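Local coordinates for peroxidase (Cellulomonas bogoriensis 69B4 = DSM 16987, PDB 6QZO), which is a haem b-containing DyP-type peroxidase, an enzyme of the family that oxidises substrates, dyes typically among them, at the expense of hydrogen peroxide, at the interface of chains A and B. Sequence-based numbering; all coordinates share one arbitrary frame. Chains: chain A/B, Peroxidase.

The interface of chains A and B. Residues chain A 179, 313-316; chain B 152, 156, 175, 177.
In this two-fold pairing of DyP-type peroxidase chains, which may or may not be the biological dimer, strand 310-314 of chain A and the loop after it lie against helix 152-165 and strand 170-179 of chain B. A:Phe179, at the end of its own strand 170-179, presents one ring face to B:Arg152, whose CG sits over the ring centre, 3.4 Å from the centroid, as a CH-pi contact. The bend of the arginine at chi2 then brings its guanidinium to face CE2 of the ring, which lies over the centre of the guanidinium plane, the two planes 29° apart. With A:Phe179 cut back to an alanine, the B:Arg152 methylenes would probably lose their aromatic seat and the guanidinium would be freer to swing away from A:Asp313.

The A:Asp313 carboxylate lies between two arginines: its OD2 is 3.6 Å from B:Arg152 NH2 and also 3.6 Å from B:Arg177 NH1. Both salt bridges are long, and the guanidinium planes stand 49° and 60° from the carboxylate, which suggests charge attraction rather than paired, in-plane hydrogen bonds. A water adds a further link, 2.9 Å from A:Asp313 OD2 and 2.6 Å from the backbone O of B:Ala156.

B:Arg177, extended from CG to NE, has B:Val175 CG1 over one guanidinium face and A:Asp313 O off-centre over the other; its NH1 makes a weak hydrogen bond to A:Glu314 O (3.4 Å). Farther along, B:Val175 CG2 meets A:Pro316 CD at 3.6 Å, an apolar contact.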
# COMPACT_ATOMS: atom_id res chain seq x y z
N PHE A 179 0.63 -2.14 -6.65
CA PHE A 179 -0.84 -2.09 -6.74
C PHE A 179 -1.29 -1.81 -8.18
O PHE A 179 -0.53 -1.23 -9.00
CB PHE A 179 -1.40 -1.00 -5.81
CG PHE A 179 -0.87 0.39 -6.05
CD1 PHE A 179 -1.47 1.22 -6.98
CD2 PHE A 179 0.22 0.86 -5.33
CE1 PHE A 179 -0.99 2.51 -7.19
CE2 PHE A 179 0.68 2.15 -5.54
CZ PHE A 179 0.08 2.97 -6.47
N ASP A 313 4.48 3.25 -5.30
CA ASP A 313 4.30 4.64 -4.83
C ASP A 313 4.70 4.65 -3.36
O ASP A 313 3.91 4.15 -2.57
CB ASP A 313 2.86 5.11 -5.08
CG ASP A 313 2.67 6.60 -4.86
OD1 ASP A 313 3.52 7.33 -5.36
OD2 ASP A 313 1.69 7.01 -4.19
N GLU A 314 5.90 5.13 -3.04
CA GLU A 314 6.45 5.08 -1.66
C GLU A 314 6.33 6.45 -1.01
O GLU A 314 6.26 7.43 -1.74
CB GLU A 314 7.93 4.64 -1.68
CG GLU A 314 8.13 3.25 -2.22
CD GLU A 314 7.25 2.17 -1.59
OE1 GLU A 314 6.97 2.23 -0.39
OE2 GLU A 314 6.84 1.30 -2.33
N ALA A 315 6.34 6.49 0.32
CA ALA A 315 6.60 7.72 1.09
C ALA A 315 7.86 8.32 0.49
O ALA A 315 8.87 7.63 0.39
CB ALA A 315 6.75 7.42 2.55
N PRO A 316 7.82 9.58 -0.02
CA PRO A 316 8.98 10.15 -0.72
C PRO A 316 10.16 10.45 0.19
O PRO A 316 9.98 10.75 1.37
CB PRO A 316 8.41 11.45 -1.31
CG PRO A 316 7.31 11.82 -0.34
CD PRO A 316 6.68 10.50 0.01
N ARG B 152 -6.18 2.56 -4.83
CA ARG B 152 -4.80 3.00 -4.52
C ARG B 152 -4.25 3.88 -5.65
O ARG B 152 -3.41 4.75 -5.36
CB ARG B 152 -3.94 1.76 -4.31
CG ARG B 152 -2.59 2.05 -3.71
CD ARG B 152 -2.61 2.62 -2.32
NE ARG B 152 -1.19 2.80 -2.05
CZ ARG B 152 -0.46 3.89 -2.32
NH1 ARG B 152 0.84 3.87 -2.08
NH2 ARG B 152 -1.00 4.99 -2.85
N ALA B 156 -3.01 7.58 -5.11
CA ALA B 156 -1.66 7.94 -5.58
C ALA B 156 -1.76 9.21 -6.43
O ALA B 156 -0.96 10.14 -6.25
CB ALA B 156 -1.06 6.81 -6.36
N VAL B 175 4.61 11.22 5.00
CA VAL B 175 3.42 10.53 4.44
C VAL B 175 3.28 9.20 5.16
O VAL B 175 4.23 8.41 5.14
CB VAL B 175 3.55 10.29 2.93
CG1 VAL B 175 2.26 9.72 2.35
CG2 VAL B 175 3.95 11.55 2.19
N ARG B 177 0.86 5.85 5.17
CA ARG B 177 -0.05 5.10 4.26
C ARG B 177 -0.66 3.98 5.10
O ARG B 177 0.08 3.38 5.91
CB ARG B 177 0.71 4.58 3.04
CG ARG B 177 1.75 5.57 2.51
CD ARG B 177 2.57 5.05 1.34
NE ARG B 177 3.09 6.16 0.54
CZ ARG B 177 2.37 6.94 -0.28
NH1 ARG B 177 2.98 7.93 -0.93
NH2 ARG B 177 1.06 6.74 -0.45
O HOH W 1 1.51 9.59 -5.48